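Local coordinates for Acarbose/maltose binding protein GacH (Streptomyces glaucescens, PDB 3K01) that binds acarbose and an acarbose homolog, and probably maltose-type sugars, as the solute receptor of an ABC transporter, at residues A179-W191 with A248-W262. Sequence-based numbering, arbitrary orientation.
Sequences ATGLYLRGDDPYW and AFKSGKVAMMVNGPW
T180 and V254 pair as neighbours in two parallel strands, and their backbones show how such a pair is laced together. T180 N donates to K253 O (2.9 Å), T180 O accepts from A255 N, and, past the corners that both chains turn at G181 and A255, Y183 N donates to M256 O. Side chains then fill the two faces of the ladder. On one, L182 CD1 lies 4.0 Å from M256 CB, while the methionine, bent at its last torsion (chi3 -81°), folds its CE back over the G181 carbonyl. On the other, V254 sets CG1 against the backbone N of Y183 and CG2 against its CB; the tyrosine ring, with CG anti to the backbone N (chi1 -172°), extends to A248 CB on helix 241-251, and its hydroxyl is bonded to D237. Beyond Y183 the strands part, and a water takes over, donating to Y183 O and accepting from R185 N and V258 N. The indole of W191 makes the next direct link: NE1 gives V258 O a short bond (2.7 Å) that lies in the ring plane yet meets the carbonyl from above its own plane. Further along the same indole, CH2 touches the edge of W262 at CZ2 (4.0 Å). R185 NH1 lies above one face of W191, toward the rim, its guanidinium steadied by D187 through NE. Strand 234-235 flanks 180-183 on its other side, and 132-148 runs antiparallel to 254-259, making this a parallel pair in the mixed sheet of a type 2 periplasmic-binding-protein fold.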
loop_
_atom_site.group_PDB
_atom_site.type_symbol
_atom_site.label_atom_id
_atom_site.label_comp_id
_atom_site.label_asym_id
_atom_site.label_seq_id
_atom_site.Cartn_x
_atom_site.Cartn_y
_atom_site.Cartn_z
ATOM N N ALA A 179 6.084 22.441 -19.260
ATOM C CA ALA A 179 5.402 21.594 -18.272
ATOM C C ALA A 179 5.879 21.920 -16.875
ATOM O O ALA A 179 7.027 22.282 -16.684
ATOM C CB ALA A 179 5.667 20.143 -18.578
ATOM N N THR A 180 4.986 21.778 -15.905
ATOM C CA THR A 180 5.385 21.815 -14.494
ATOM C C THR A 180 6.087 20.491 -14.145
ATOM O O THR A 180 5.765 19.445 -14.723
ATOM C CB THR A 180 4.134 22.038 -13.632
ATOM O OG1 THR A 180 3.683 23.371 -13.856
ATOM C CG2 THR A 180 4.393 21.863 -12.145
ATOM N N GLY A 181 7.063 20.526 -13.249
ATOM C CA GLY A 181 7.742 19.269 -12.892
ATOM C C GLY A 181 6.836 18.186 -12.344
ATOM O O GLY A 181 6.831 17.070 -12.859
ATOM N N LEU A 182 6.083 18.526 -11.296
ATOM C CA LEU A 182 5.403 17.519 -10.491
ATOM C C LEU A 182 3.953 17.883 -10.253
ATOM O O LEU A 182 3.629 19.038 -9.944
ATOM C CB LEU A 182 6.117 17.441 -9.132
ATOM C CG LEU A 182 5.571 16.476 -8.072
ATOM C CD1 LEU A 182 5.672 15.007 -8.511
ATOM C CD2 LEU A 182 6.217 16.658 -6.715
ATOM N N TYR A 183 3.063 16.890 -10.315
ATOM C CA TYR A 183 1.743 17.038 -9.701
ATOM C C TYR A 183 1.820 16.484 -8.307
ATOM O O TYR A 183 2.120 15.305 -8.165
ATOM C CB TYR A 183 0.627 16.330 -10.487
ATOM C CG TYR A 183 -0.717 16.696 -9.911
ATOM C CD1 TYR A 183 -1.450 17.743 -10.449
ATOM C CD2 TYR A 183 -1.210 16.074 -8.775
ATOM C CE1 TYR A 183 -2.663 18.142 -9.886
ATOM C CE2 TYR A 183 -2.435 16.453 -8.223
ATOM C CZ TYR A 183 -3.129 17.465 -8.781
ATOM O OH TYR A 183 -4.321 17.828 -8.192
ATOM N N LEU A 184 1.623 17.334 -7.289
ATOM C CA LEU A 184 1.703 16.916 -5.894
ATOM C C LEU A 184 0.276 16.698 -5.442
ATOM O O LEU A 184 -0.530 17.644 -5.424
ATOM C CB LEU A 184 2.405 18.008 -5.081
ATOM C CG LEU A 184 2.590 17.691 -3.585
ATOM C CD1 LEU A 184 3.854 18.300 -3.077
ATOM C CD2 LEU A 184 1.424 18.195 -2.750
ATOM N N ARG A 185 -0.076 15.459 -5.111
ATOM C CA ARG A 185 -1.436 15.161 -4.683
ATOM C C ARG A 185 -1.689 15.801 -3.323
ATOM O O ARG A 185 -1.021 15.450 -2.348
ATOM C CB ARG A 185 -1.636 13.647 -4.598
ATOM C CG ARG A 185 -2.968 13.191 -4.024
ATOM C CD ARG A 185 -3.953 13.070 -5.132
ATOM N NE ARG A 185 -5.290 12.546 -4.756
ATOM C CZ ARG A 185 -5.642 11.268 -4.698
ATOM N NH1 ARG A 185 -4.775 10.300 -4.960
ATOM N NH2 ARG A 185 -6.899 10.961 -4.389
ATOM N N GLY A 186 -2.663 16.704 -3.256
ATOM C CA GLY A 186 -2.843 17.483 -2.035
ATOM C C GLY A 186 -4.038 17.117 -1.191
ATOM O O GLY A 186 -4.205 17.710 -0.130
ATOM N N ASP A 187 -4.887 16.207 -1.670
ATOM C CA ASP A 187 -6.177 15.982 -1.022
ATOM C C ASP A 187 -6.295 14.579 -0.465
ATOM O O ASP A 187 -7.403 14.189 -0.056
ATOM C CB ASP A 187 -7.348 16.249 -1.993
ATOM C CG ASP A 187 -7.418 15.237 -3.127
ATOM O OD1 ASP A 187 -6.370 14.678 -3.490
ATOM O OD2 ASP A 187 -8.535 15.008 -3.684
ATOM N N ASP A 188 -5.207 13.813 -0.458
ATOM C CA ASP A 188 -5.269 12.438 0.042
ATOM C C ASP A 188 -4.030 12.197 0.915
ATOM O O ASP A 188 -2.903 12.358 0.449
ATOM C CB ASP A 188 -5.341 11.419 -1.107
ATOM C CG ASP A 188 -5.556 10.014 -0.603
ATOM O OD1 ASP A 188 -4.801 9.569 0.275
ATOM O OD2 ASP A 188 -6.525 9.368 -1.095
ATOM N N PRO A 189 -4.235 11.831 2.193
ATOM C CA PRO A 189 -3.137 11.830 3.151
ATOM C C PRO A 189 -2.109 10.735 2.880
ATOM O O PRO A 189 -0.984 10.850 3.333
ATOM C CB PRO A 189 -3.854 11.577 4.488
ATOM C CG PRO A 189 -5.072 10.860 4.121
ATOM C CD PRO A 189 -5.513 11.423 2.803
ATOM N N TYR A 190 -2.474 9.699 2.119
ATOM C CA TYR A 190 -1.490 8.647 1.834
ATOM C C TYR A 190 -0.295 9.232 1.065
ATOM O O TYR A 190 0.834 8.785 1.225
ATOM C CB TYR A 190 -2.193 7.561 1.038
ATOM C CG TYR A 190 -1.494 6.226 0.988
ATOM C CD1 TYR A 190 -1.261 5.490 2.157
ATOM C CD2 TYR A 190 -1.133 5.659 -0.230
ATOM C CE1 TYR A 190 -0.706 4.244 2.112
ATOM C CE2 TYR A 190 -0.521 4.403 -0.267
ATOM C CZ TYR A 190 -0.360 3.709 0.912
ATOM O OH TYR A 190 0.241 2.462 0.897
ATOM N N TRP A 191 -0.570 10.276 0.264
ATOM C CA TRP A 191 0.458 10.945 -0.517
ATOM C C TRP A 191 1.320 11.903 0.278
ATOM O O TRP A 191 2.312 12.397 -0.249
ATOM C CB TRP A 191 -0.162 11.660 -1.726
ATOM C CG TRP A 191 -0.388 10.744 -2.953
ATOM C CD1 TRP A 191 0.352 10.763 -4.107
ATOM C CD2 TRP A 191 -1.400 9.738 -3.146
ATOM N NE1 TRP A 191 -0.134 9.827 -4.988
ATOM C CE2 TRP A 191 -1.198 9.174 -4.432
ATOM C CE3 TRP A 191 -2.448 9.247 -2.358
ATOM C CZ2 TRP A 191 -2.008 8.144 -4.941
ATOM C CZ3 TRP A 191 -3.254 8.227 -2.860
ATOM C CH2 TRP A 191 -3.030 7.684 -4.137
ATOM N N ALA A 248 -3.433 15.705 -15.417
ATOM C CA ALA A 248 -2.208 16.494 -15.556
ATOM C C ALA A 248 -1.076 15.625 -16.090
ATOM O O ALA A 248 -0.290 16.076 -16.965
ATOM C CB ALA A 248 -1.806 17.130 -14.223
ATOM N N PHE A 249 -0.941 14.415 -15.566
ATOM C CA PHE A 249 0.175 13.589 -15.983
ATOM C C PHE A 249 -0.055 13.016 -17.388
ATOM O O PHE A 249 0.868 12.985 -18.220
ATOM C CB PHE A 249 0.412 12.469 -14.971
ATOM C CG PHE A 249 1.603 11.627 -15.268
ATOM C CD1 PHE A 249 2.870 12.094 -14.953
ATOM C CD2 PHE A 249 1.480 10.419 -15.921
ATOM C CE1 PHE A 249 3.993 11.306 -15.219
ATOM C CE2 PHE A 249 2.626 9.642 -16.202
ATOM C CZ PHE A 249 3.879 10.093 -15.855
ATOM N N LYS A 250 -1.261 12.536 -17.658
ATOM C CA LYS A 250 -1.571 11.976 -18.984
ATOM C C LYS A 250 -1.426 12.972 -20.109
ATOM O O LYS A 250 -1.066 12.590 -21.252
ATOM C CB LYS A 250 -2.977 11.395 -18.992
ATOM C CG LYS A 250 -3.046 10.068 -18.183
ATOM C CD LYS A 250 -4.466 9.665 -17.816
ATOM C CE LYS A 250 -5.304 9.295 -19.023
ATOM N NZ LYS A 250 -6.687 8.922 -18.600
ATOM N N SER A 251 -1.700 14.232 -19.812
ATOM C CA SER A 251 -1.645 15.283 -20.821
ATOM C C SER A 251 -0.283 15.963 -20.927
ATOM O O SER A 251 -0.053 16.729 -21.864
ATOM C CB SER A 251 -2.674 16.363 -20.504
ATOM O OG SER A 251 -2.309 17.069 -19.331
ATOM N N GLY A 252 0.629 15.729 -19.985
ATOM C CA GLY A 252 1.906 16.430 -20.009
ATOM C C GLY A 252 1.880 17.818 -19.413
ATOM O O GLY A 252 2.867 18.547 -19.507
ATOM N N LYS A 253 0.792 18.202 -18.751
ATOM C CA LYS A 253 0.809 19.424 -17.961
ATOM C C LYS A 253 1.902 19.344 -16.878
ATOM O O LYS A 253 2.534 20.342 -16.522
ATOM C CB LYS A 253 -0.559 19.647 -17.333
ATOM C CG LYS A 253 -0.667 20.950 -16.587
ATOM C CD LYS A 253 -2.086 21.150 -16.093
ATOM C CE LYS A 253 -2.215 22.518 -15.449
ATOM N NZ LYS A 253 -3.598 22.798 -14.999
ATOM N N VAL A 254 2.094 18.140 -16.337
ATOM C CA VAL A 254 3.261 17.872 -15.487
ATOM C C VAL A 254 4.087 16.741 -16.098
ATOM O O VAL A 254 3.551 15.926 -16.872
ATOM C CB VAL A 254 2.881 17.474 -14.030
ATOM C CG1 VAL A 254 2.099 18.594 -13.381
ATOM C CG2 VAL A 254 2.090 16.182 -13.991
ATOM N N ALA A 255 5.351 16.666 -15.690
ATOM C CA ALA A 255 6.226 15.598 -16.141
ATOM C C ALA A 255 6.300 14.409 -15.196
ATOM O O ALA A 255 6.808 13.337 -15.580
ATOM C CB ALA A 255 7.624 16.145 -16.363
ATOM N N MET A 256 5.843 14.597 -13.954
ATOM C CA MET A 256 6.000 13.599 -12.880
ATOM C C MET A 256 4.796 13.606 -11.988
ATOM O O MET A 256 4.168 14.642 -11.805
ATOM C CB MET A 256 7.238 13.926 -12.039
ATOM C CG MET A 256 8.537 13.844 -12.836
ATOM S SD MET A 256 10.029 14.206 -11.883
ATOM C CE MET A 256 9.974 16.018 -11.925
ATOM N N MET A 257 4.517 12.462 -11.366
ATOM C CA MET A 257 3.497 12.388 -10.298
ATOM C C MET A 257 3.938 11.230 -9.426
ATOM O O MET A 257 4.775 10.433 -9.811
ATOM C CB MET A 257 2.089 12.133 -10.829
ATOM C CG MET A 257 1.928 10.770 -11.475
ATOM S SD MET A 257 0.187 10.428 -11.871
ATOM C CE MET A 257 0.276 8.903 -12.793
ATOM N N VAL A 258 3.370 11.132 -8.228
ATOM C CA VAL A 258 3.573 9.948 -7.391
ATOM C C VAL A 258 2.291 9.127 -7.427
ATOM O O VAL A 258 1.192 9.672 -7.342
ATOM C CB VAL A 258 3.918 10.375 -5.971
ATOM C CG1 VAL A 258 3.913 9.184 -4.999
ATOM C CG2 VAL A 258 5.251 11.075 -5.969
ATOM N N ASN A 259 2.422 7.819 -7.609
ATOM C CA ASN A 259 1.230 6.998 -7.755
ATOM C C ASN A 259 1.565 5.541 -7.560
ATOM O O ASN A 259 2.745 5.194 -7.348
ATOM C CB ASN A 259 0.563 7.264 -9.115
ATOM C CG ASN A 259 -0.941 7.259 -9.024
ATOM O OD1 ASN A 259 -1.530 6.532 -8.213
ATOM N ND2 ASN A 259 -1.583 8.100 -9.833
ATOM N N GLY A 260 0.547 4.687 -7.616
ATOM C CA GLY A 260 0.750 3.263 -7.385
ATOM C C GLY A 260 0.417 2.431 -8.599
ATOM O O GLY A 260 0.024 2.938 -9.647
ATOM N N PRO A 261 0.562 1.105 -8.479
ATOM C CA PRO A 261 0.325 0.187 -9.601
ATOM C C PRO A 261 -1.071 0.328 -10.194
ATOM O O PRO A 261 -1.253 0.121 -11.400
ATOM C CB PRO A 261 0.515 -1.201 -8.962
ATOM C CG PRO A 261 1.507 -0.907 -7.828
ATOM C CD PRO A 261 1.033 0.397 -7.270
ATOM N N TRP A 262 -2.043 0.701 -9.369
ATOM C CA TRP A 262 -3.425 0.860 -9.800
ATOM C C TRP A 262 -3.593 1.956 -10.856
ATOM O O TRP A 262 -4.649 2.040 -11.492
ATOM C CB TRP A 262 -4.338 1.167 -8.588
ATOM C CG TRP A 262 -3.850 2.325 -7.812
ATOM C CD1 TRP A 262 -4.086 3.644 -8.080
ATOM C CD2 TRP A 262 -3.005 2.296 -6.658
ATOM N NE1 TRP A 262 -3.436 4.441 -7.167
ATOM C CE2 TRP A 262 -2.774 3.632 -6.275
ATOM C CE3 TRP A 262 -2.420 1.271 -5.908
ATOM C CZ2 TRP A 262 -1.971 3.979 -5.171
ATOM C CZ3 TRP A 262 -1.628 1.616 -4.787
ATOM C CH2 TRP A 262 -1.398 2.960 -4.447
HETATM O O HOH W 1 1.769 13.171 -6.601
#